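Local coordinates for protein putative adenylate cyclase (Vibrio parahaemolyticus, PDB 2ACA) that is of unknown function but belongs to the CYTH superfamily and resembles class IV adenylate cyclases, so may make cyclic AMP from ATP, at residues E14-V19 and F136-I141; G121-T126 and E154-L159. One frame throughout, in Å; residues are numbered along the deposited sequence.

Interaction 1 of 2, residues E14-V19 and F136-I141; sequences ELKYRV and FAEFAI. With PO4 (phosphate ion), chain C.
With CG anti to the backbone N in both Glu14 (chi1 -177°) and Lys16, and beside it in Glu138 (chi1 -53°), three charged side chains gather on one face of an antiparallel strand pair. Lys16 then bends at its last two torsions, and it runs alongside Glu138, pointing the same way, so that NZ reaches Glu138 OE2 at 3.4 Å in a weak salt bridge. The same ammonium makes a weak hydrogen bond to phosphate O2 at 3.2 Å, and another to O3. Glu14 crosses Glu138 obliquely, its carboxylate plane turned 66° from the other, and its OE1 lies 2.8 Å from Glu138 OE1; such crowding would favour protonation of one acid or a bound cation. Glu14 and Lys16 belong to the ExExK signature of the CYTH tunnel fold, whose acidic lining in relatives holds metal ions beside a triphosphate; the phosphate ion, though probably from the crystallisation liquor, is consistent with such a site. Two reciprocal pairs, Leu15 with Phe139 and Tyr17 with Ala137, tie the backbones, the shortest bond being Tyr17 N to Ala137 O at 2.6 Å. On the other face, the Tyr17 and Phe139 rings cross nearly at a right angle, CD1 to CD1 at 3.8 Å, beneath helix 152-162. Val19 CG2 presses tightly on Ala137 CB at 3.3 Å, with Phe25 of helix 22-30 packed against both.

Interaction 2 of 2, residues G121-T126 and E154-L159; sequences GEFHIT and ERLVAL
Glu154 O and Arg155 O each take one helical hydrogen bond at 2.7 Å, from Ala158 N and Leu159 N, and this turn sets the side chains of Arg155 and Leu159 toward strand 123-126; no hydrogen bond passes between the two segments. Arg155 bends at chi3 (-55°), and Phe123 CZ lies 3.3 Å above one face of the Arg155 guanidinium, displaced toward its rim. The two planes stand 83° apart, so NE of Arg155 sits at the ring edge, in the ring plane, 3.4 Å from Phe123 CZ, and not over the pi cloud. CG of Glu122 lies above the centre of one face of the same ring. Its carboxylate is also near the guanidinium, but OE2 stays 4.1 Å from Arg155 NH2 and well out of the guanidinium plane, so any attraction is between charges alone. Deeper in, Leu159 CD2 meets Phe123 CB at 3.7 Å and, more loosely, CG1 of Ile125, while Leu156 CD2 approaches Phe123 CD1. Tyr152 and Ile141 also touch Phe123. A helix thus rests on one face of the curved antiparallel sheet through an aromatic and aliphatic layer edged by charged residues, packing of the kind that covers the outside of the CYTH tunnel.

How the interactions relate
Strand 134-143 joins the two contacts, whose centres lie 9 Å apart: it pairs with strand 11-19 in interaction 1 and with strand 123-130, which carries one half of interaction 2. Probable backbone hydrogen bonds make the second pairing, Thr126 N to Glu138 O at 2.7 Å and His124 N to Ala140 O at 2.8 Å. The charged face of interaction 1, with its phosphate, looks away from helix 152-162. On the reverse face the helix spans all three strands, Leu156 CD2 reaching Phe139 C at 3.3 Å as well as touching Leu15. Glu138 and Phe139, adjacent in sequence, thus face the phosphate site and the helical layer respectively.

Interaction 1 of 2, residues E14-V19 and F136-I141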
ATOM      1  N   GLU A  14      17.713   6.239 -14.406  1.00 40.52           N
ATOM      2  CA  GLU A  14      18.435   5.013 -14.100  1.00 38.40           C
ATOM      3  C   GLU A  14      19.143   4.455 -15.323  1.00 37.23           C
ATOM      4  O   GLU A  14      18.576   4.417 -16.410  1.00 36.62           O
ATOM      5  CB  GLU A  14      17.440   3.974 -13.578  1.00 42.58           C
ATOM      6  CG  GLU A  14      18.025   2.653 -13.140  1.00 41.55           C
ATOM      7  CD  GLU A  14      16.942   1.629 -12.866  1.00 42.69           C
ATOM      8  OE1 GLU A  14      17.187   0.673 -12.097  1.00 42.32           O
ATOM      9  OE2 GLU A  14      15.836   1.775 -13.430  1.00 42.86           O
ATOM     10  N   LEU A  15      20.388   4.032 -15.135  1.00 32.98           N
ATOM     11  CA  LEU A  15      21.173   3.439 -16.213  1.00 32.34           C
ATOM     12  C   LEU A  15      21.504   2.021 -15.793  1.00 30.49           C
ATOM     13  O   LEU A  15      22.027   1.806 -14.702  1.00 30.83           O
ATOM     14  CB  LEU A  15      22.473   4.213 -16.444  1.00 45.67           C
ATOM     15  CG  LEU A  15      22.368   5.553 -17.171  1.00 47.65           C
ATOM     16  CD1 LEU A  15      21.418   6.469 -16.430  1.00 48.55           C
ATOM     17  CD2 LEU A  15      23.743   6.191 -17.268  1.00 46.88           C
ATOM     18  N   LYS A  16      21.207   1.058 -16.655  1.00 21.96           N
ATOM     19  CA  LYS A  16      21.476  -0.332 -16.335  1.00 22.04           C
ATOM     20  C   LYS A  16      22.696  -0.821 -17.091  1.00 21.98           C
ATOM     21  O   LYS A  16      22.880  -0.514 -18.267  1.00 20.67           O
ATOM     22  CB  LYS A  16      20.282  -1.217 -16.696  1.00 24.23           C
ATOM     23  CG  LYS A  16      20.418  -2.667 -16.212  1.00 26.97           C
ATOM     24  CD  LYS A  16      19.468  -3.606 -16.957  1.00 27.48           C
ATOM     25  CE  LYS A  16      18.048  -3.051 -17.034  1.00 27.94           C
ATOM     26  NZ  LYS A  16      17.204  -3.376 -15.857  1.00 30.82           N
ATOM     27  N   TYR A  17      23.529  -1.592 -16.409  1.00 32.04           N
ATOM     28  CA  TYR A  17      24.726  -2.128 -17.027  1.00 34.12           C
ATOM     29  C   TYR A  17      24.871  -3.606 -16.750  1.00 35.15           C
ATOM     30  O   TYR A  17      24.324  -4.133 -15.783  1.00 35.80           O
ATOM     31  CB  TYR A  17      25.985  -1.427 -16.513  1.00 30.19           C
ATOM     32  CG  TYR A  17      26.109   0.031 -16.875  1.00 31.83           C
ATOM     33  CD1 TYR A  17      25.500   1.012 -16.102  1.00 31.98           C
ATOM     34  CD2 TYR A  17      26.846   0.436 -17.993  1.00 31.42           C
ATOM     35  CE1 TYR A  17      25.623   2.360 -16.426  1.00 32.76           C
ATOM     36  CE2 TYR A  17      26.972   1.782 -18.323  1.00 32.67           C
ATOM     37  CZ  TYR A  17      26.361   2.737 -17.535  1.00 33.16           C
ATOM     38  OH  TYR A  17      26.501   4.073 -17.843  1.00 34.11           O
ATOM     39  N   ARG A  18      25.629  -4.260 -17.618  1.00 38.57           N
ATOM     40  CA  ARG A  18      25.912  -5.676 -17.505  1.00 40.92           C
ATOM     41  C   ARG A  18      27.253  -5.693 -16.765  1.00 42.64           C
ATOM     42  O   ARG A  18      28.172  -4.968 -17.147  1.00 42.65           O
ATOM     43  CB  ARG A  18      26.089  -6.244 -18.895  1.00 78.72           C
ATOM     44  CG  ARG A  18      25.834  -7.720 -19.061  1.00 80.47           C
ATOM     45  CD  ARG A  18      25.974  -7.996 -20.539  1.00 82.19           C
ATOM     46  NE  ARG A  18      25.635  -6.797 -21.303  1.00 83.41           N
ATOM     47  CZ  ARG A  18      25.971  -6.589 -22.569  1.00 84.13           C
ATOM     48  NH1 ARG A  18      26.662  -7.516 -23.223  1.00 85.51           N
ATOM     49  NH2 ARG A  18      25.624  -5.450 -23.171  1.00 84.05           N
ATOM     50  N   VAL A  19      27.366  -6.486 -15.705  1.00 52.36           N
ATOM     51  CA  VAL A  19      28.615  -6.551 -14.953  1.00 53.96           C
ATOM     52  C   VAL A  19      29.252  -7.926 -15.157  1.00 55.11           C
ATOM     53  O   VAL A  19      28.726  -8.935 -14.687  1.00 54.70           O
ATOM     54  CB  VAL A  19      28.377  -6.347 -13.436  1.00 42.28           C
ATOM     55  CG1 VAL A  19      29.702  -6.301 -12.679  1.00 42.07           C
ATOM     56  CG2 VAL A  19      27.588  -5.100 -13.205  1.00 42.12           C
ATOM     57  N   PHE A 136      24.081  -7.822 -13.218  1.00 30.63           N
ATOM     58  CA  PHE A 136      23.655  -6.538 -13.771  1.00 27.25           C
ATOM     59  C   PHE A 136      23.852  -5.457 -12.713  1.00 25.80           C
ATOM     60  O   PHE A 136      23.882  -5.750 -11.517  1.00 26.46           O
ATOM     61  CB  PHE A 136      22.181  -6.623 -14.163  1.00 21.85           C
ATOM     62  CG  PHE A 136      21.909  -7.555 -15.305  1.00 19.29           C
ATOM     63  CD1 PHE A 136      21.920  -7.084 -16.612  1.00 17.78           C
ATOM     64  CD2 PHE A 136      21.637  -8.897 -15.080  1.00 18.43           C
ATOM     65  CE1 PHE A 136      21.661  -7.931 -17.691  1.00 14.10           C
ATOM     66  CE2 PHE A 136      21.377  -9.758 -16.148  1.00 18.81           C
ATOM     67  CZ  PHE A 136      21.389  -9.267 -17.462  1.00 17.20           C
ATOM     68  N   ALA A 137      23.995  -4.211 -13.149  1.00 26.08           N
ATOM     69  CA  ALA A 137      24.170  -3.100 -12.222  1.00 25.28           C
ATOM     70  C   ALA A 137      23.307  -1.917 -12.639  1.00 25.73           C
ATOM     71  O   ALA A 137      23.159  -1.629 -13.828  1.00 25.82           O
ATOM     72  CB  ALA A 137      25.632  -2.681 -12.161  1.00 33.16           C
ATOM     73  N   GLU A 138      22.728  -1.235 -11.655  1.00 23.04           N
ATOM     74  CA  GLU A 138      21.889  -0.083 -11.936  1.00 24.87           C
ATOM     75  C   GLU A 138      22.393   1.095 -11.131  1.00 24.04           C
ATOM     76  O   GLU A 138      22.731   0.948  -9.961  1.00 24.12           O
ATOM     77  CB  GLU A 138      20.430  -0.355 -11.557  1.00 36.16           C
ATOM     78  CG  GLU A 138      19.848  -1.619 -12.152  1.00 39.63           C
ATOM     79  CD  GLU A 138      18.366  -1.783 -11.848  1.00 42.81           C
ATOM     80  OE1 GLU A 138      17.964  -1.581 -10.682  1.00 42.36           O
ATOM     81  OE2 GLU A 138      17.600  -2.120 -12.775  1.00 44.07           O
ATOM     82  N   PHE A 139      22.452   2.257 -11.772  1.00 19.32           N
ATOM     83  CA  PHE A 139      22.881   3.482 -11.123  1.00 20.95           C
ATOM     84  C   PHE A 139      21.709   4.423 -11.287  1.00 22.00           C
ATOM     85  O   PHE A 139      21.188   4.572 -12.390  1.00 22.08           O
ATOM     86  CB  PHE A 139      24.130   4.047 -11.807  1.00 23.81           C
ATOM     87  CG  PHE A 139      25.329   3.154 -11.694  1.00 22.88           C
ATOM     88  CD1 PHE A 139      25.440   2.020 -12.484  1.00 23.24           C
ATOM     89  CD2 PHE A 139      26.324   3.416 -10.759  1.00 23.78           C
ATOM     90  CE1 PHE A 139      26.528   1.151 -12.345  1.00 24.03           C
ATOM     91  CE2 PHE A 139      27.414   2.553 -10.614  1.00 23.78           C
ATOM     92  CZ  PHE A 139      27.513   1.419 -11.410  1.00 21.90           C
ATOM     93  N   ALA A 140      21.275   5.053 -10.203  1.00 21.93           N
ATOM     94  CA  ALA A 140      20.126   5.937 -10.310  1.00 25.93           C
ATOM     95  C   ALA A 140      19.996   6.966  -9.197  1.00 28.96           C
ATOM     96  O   ALA A 140      20.701   6.918  -8.190  1.00 28.84           O
ATOM     97  CB  ALA A 140      18.844   5.097 -10.379  1.00 20.22           C
ATOM     98  N   ILE A 141      19.067   7.891  -9.403  1.00 35.54           N
ATOM     99  CA  ILE A 141      18.770   8.945  -8.450  1.00 41.51           C
ATOM    100  C   ILE A 141      17.344   9.396  -8.719  1.00 45.14           C
ATOM    101  O   ILE A 141      16.993   9.682  -9.865  1.00 46.21           O
ATOM    102  CB  ILE A 141      19.717  10.154  -8.627  1.00 73.66           C
ATOM    103  CG1 ILE A 141      19.196  11.352  -7.832  1.00 74.48           C
ATOM    104  CG2 ILE A 141      19.832  10.519 -10.096  1.00 74.02           C
ATOM    105  CD1 ILE A 141      19.135  11.120  -6.338  1.00 76.59           C
TER
HETATM  106  P   PO4 C 303      13.763  -2.328 -14.874  1.00 67.27           P
HETATM  107  O1  PO4 C 303      12.623  -1.656 -14.200  1.00 67.51           O
HETATM  108  O2  PO4 C 303      14.838  -2.586 -13.882  1.00 66.48           O
HETATM  109  O3  PO4 C 303      14.284  -1.455 -15.957  1.00 65.81           O
HETATM  110  O4  PO4 C 303      13.304  -3.616 -15.459  1.00 66.95           O

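Interaction 2 of 2, residues G121-T126 and E154-L159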
ATOM      1  N   GLY A 121      26.412   8.977  -1.754  1.00 61.22           N
ATOM      2  CA  GLY A 121      25.862  10.311  -1.863  1.00 63.20           C
ATOM      3  C   GLY A 121      24.359  10.121  -1.923  1.00 64.32           C
ATOM      4  O   GLY A 121      23.786   9.448  -1.067  1.00 65.12           O
ATOM      5  N   GLU A 122      23.721  10.698  -2.933  1.00 69.81           N
ATOM      6  CA  GLU A 122      22.280  10.562  -3.092  1.00 69.94           C
ATOM      7  C   GLU A 122      22.002   9.570  -4.216  1.00 68.75           C
ATOM      8  O   GLU A 122      20.848   9.283  -4.542  1.00 68.65           O
ATOM      9  CB  GLU A 122      21.648  11.915  -3.431  1.00 98.00           C
ATOM     10  CG  GLU A 122      22.084  12.497  -4.767  1.00100.65           C
ATOM     11  CD  GLU A 122      21.466  13.850  -5.035  1.00102.92           C
ATOM     12  OE1 GLU A 122      20.220  13.954  -4.991  1.00103.05           O
ATOM     13  OE2 GLU A 122      22.220  14.815  -5.291  1.00103.47           O
ATOM     14  N   PHE A 123      23.071   9.047  -4.806  1.00 48.62           N
ATOM     15  CA  PHE A 123      22.949   8.092  -5.898  1.00 47.50           C
ATOM     16  C   PHE A 123      22.900   6.662  -5.379  1.00 46.03           C
ATOM     17  O   PHE A 123      23.572   6.325  -4.403  1.00 46.14           O
ATOM     18  CB  PHE A 123      24.119   8.262  -6.864  1.00 68.62           C
ATOM     19  CG  PHE A 123      24.181   9.621  -7.491  1.00 70.96           C
ATOM     20  CD1 PHE A 123      23.163  10.062  -8.330  1.00 72.25           C
ATOM     21  CD2 PHE A 123      25.243  10.476  -7.219  1.00 72.34           C
ATOM     22  CE1 PHE A 123      23.199  11.337  -8.888  1.00 73.78           C
ATOM     23  CE2 PHE A 123      25.291  11.753  -7.769  1.00 73.48           C
ATOM     24  CZ  PHE A 123      24.267  12.185  -8.606  1.00 73.84           C
ATOM     25  N   HIS A 124      22.102   5.828  -6.040  1.00 41.12           N
ATOM     26  CA  HIS A 124      21.948   4.433  -5.649  1.00 38.30           C
ATOM     27  C   HIS A 124      22.687   3.499  -6.596  1.00 34.01           C
ATOM     28  O   HIS A 124      22.706   3.720  -7.803  1.00 33.92           O
ATOM     29  CB  HIS A 124      20.468   4.041  -5.646  1.00 82.55           C
ATOM     30  CG  HIS A 124      19.607   4.907  -4.781  1.00 86.65           C
ATOM     31  ND1 HIS A 124      19.790   5.018  -3.420  1.00 88.05           N
ATOM     32  CD2 HIS A 124      18.549   5.698  -5.084  1.00 87.64           C
ATOM     33  CE1 HIS A 124      18.884   5.840  -2.920  1.00 87.98           C
ATOM     34  NE2 HIS A 124      18.119   6.268  -3.909  1.00 88.06           N
ATOM     35  N   ILE A 125      23.300   2.458  -6.047  1.00 24.09           N
ATOM     36  CA  ILE A 125      23.995   1.485  -6.865  1.00 22.20           C
ATOM     37  C   ILE A 125      23.363   0.133  -6.593  1.00 20.32           C
ATOM     38  O   ILE A 125      23.367  -0.331  -5.457  1.00 19.94           O
ATOM     39  CB  ILE A 125      25.491   1.384  -6.518  1.00 31.60           C
ATOM     40  CG1 ILE A 125      26.192   2.721  -6.771  1.00 32.79           C
ATOM     41  CG2 ILE A 125      26.124   0.270  -7.342  1.00 29.26           C
ATOM     42  CD1 ILE A 125      27.698   2.667  -6.551  1.00 32.86           C
ATOM     43  N   THR A 126      22.812  -0.492  -7.628  1.00 25.21           N
ATOM     44  CA  THR A 126      22.175  -1.799  -7.489  1.00 24.56           C
ATOM     45  C   THR A 126      22.963  -2.892  -8.210  1.00 24.00           C
ATOM     46  O   THR A 126      23.318  -2.755  -9.380  1.00 23.04           O
ATOM     47  CB  THR A 126      20.721  -1.770  -8.048  1.00 25.20           C
ATOM     48  OG1 THR A 126      19.944  -0.834  -7.294  1.00 29.60           O
ATOM     49  CG2 THR A 126      20.057  -3.142  -7.937  1.00 25.61           C
ATOM     50  N   GLU A 154      23.979  12.454 -16.259  1.00 46.14           N
ATOM     51  CA  GLU A 154      25.396  12.605 -16.545  1.00 45.36           C
ATOM     52  C   GLU A 154      26.268  12.207 -15.366  1.00 43.80           C
ATOM     53  O   GLU A 154      27.218  11.439 -15.529  1.00 42.05           O
ATOM     54  CB  GLU A 154      25.682  14.050 -16.953  1.00114.45           C
ATOM     55  CG  GLU A 154      24.968  14.459 -18.232  1.00116.74           C
ATOM     56  CD  GLU A 154      25.086  15.939 -18.525  1.00118.14           C
ATOM     57  OE1 GLU A 154      24.520  16.386 -19.544  1.00119.63           O
ATOM     58  OE2 GLU A 154      25.739  16.656 -17.737  1.00119.39           O
ATOM     59  N   ARG A 155      25.957  12.722 -14.179  1.00 47.55           N
ATOM     60  CA  ARG A 155      26.753  12.363 -13.017  1.00 46.39           C
ATOM     61  C   ARG A 155      26.567  10.867 -12.807  1.00 45.83           C
ATOM     62  O   ARG A 155      27.420  10.204 -12.216  1.00 46.47           O
ATOM     63  CB  ARG A 155      26.320  13.141 -11.772  1.00 58.12           C
ATOM     64  CG  ARG A 155      27.513  13.608 -10.938  1.00 58.03           C
ATOM     65  CD  ARG A 155      27.141  13.954  -9.508  1.00 59.26           C
ATOM     66  NE  ARG A 155      26.068  14.939  -9.423  1.00 59.13           N
ATOM     67  CZ  ARG A 155      25.617  15.452  -8.283  1.00 59.05           C
ATOM     68  NH1 ARG A 155      26.150  15.077  -7.126  1.00 58.01           N
ATOM     69  NH2 ARG A 155      24.628  16.335  -8.297  1.00 58.31           N
ATOM     70  N   LEU A 156      25.444  10.343 -13.298  1.00 42.85           N
ATOM     71  CA  LEU A 156      25.171   8.913 -13.208  1.00 41.92           C
ATOM     72  C   LEU A 156      26.184   8.197 -14.098  1.00 40.35           C
ATOM     73  O   LEU A 156      26.766   7.184 -13.707  1.00 40.28           O
ATOM     74  CB  LEU A 156      23.754   8.589 -13.689  1.00 45.57           C
ATOM     75  CG  LEU A 156      22.679   8.452 -12.610  1.00 46.08           C
ATOM     76  CD1 LEU A 156      21.333   8.131 -13.253  1.00 46.39           C
ATOM     77  CD2 LEU A 156      23.080   7.356 -11.641  1.00 44.69           C
ATOM     78  N   VAL A 157      26.381   8.729 -15.301  1.00 43.53           N
ATOM     79  CA  VAL A 157      27.342   8.157 -16.234  1.00 42.82           C
ATOM     80  C   VAL A 157      28.725   8.314 -15.614  1.00 42.09           C
ATOM     81  O   VAL A 157      29.540   7.392 -15.648  1.00 39.42           O
ATOM     82  CB  VAL A 157      27.310   8.880 -17.606  1.00 39.82           C
ATOM     83  CG1 VAL A 157      28.357   8.280 -18.537  1.00 39.81           C
ATOM     84  CG2 VAL A 157      25.927   8.757 -18.229  1.00 38.57           C
ATOM     85  N   ALA A 158      28.975   9.485 -15.034  1.00 42.40           N
ATOM     86  CA  ALA A 158      30.254   9.759 -14.387  1.00 42.79           C
ATOM     87  C   ALA A 158      30.506   8.688 -13.334  1.00 42.83           C
ATOM     88  O   ALA A 158      31.553   8.037 -13.323  1.00 43.43           O
ATOM     89  CB  ALA A 158      30.230  11.139 -13.734  1.00 24.25           C
ATOM     90  N   LEU A 159      29.532   8.512 -12.446  1.00 39.70           N
ATOM     91  CA  LEU A 159      29.642   7.514 -11.390  1.00 39.45           C
ATOM     92  C   LEU A 159      29.887   6.143 -12.013  1.00 38.58           C
ATOM     93  O   LEU A 159      30.757   5.393 -11.565  1.00 37.95           O
ATOM     94  CB  LEU A 159      28.359   7.489 -10.548  1.00 41.30           C
ATOM     95  CG  LEU A 159      28.321   6.541  -9.344  1.00 42.36           C
ATOM     96  CD1 LEU A 159      29.446   6.885  -8.382  1.00 40.69           C
ATOM     97  CD2 LEU A 159      26.967   6.649  -8.647  1.00 42.83           C
TER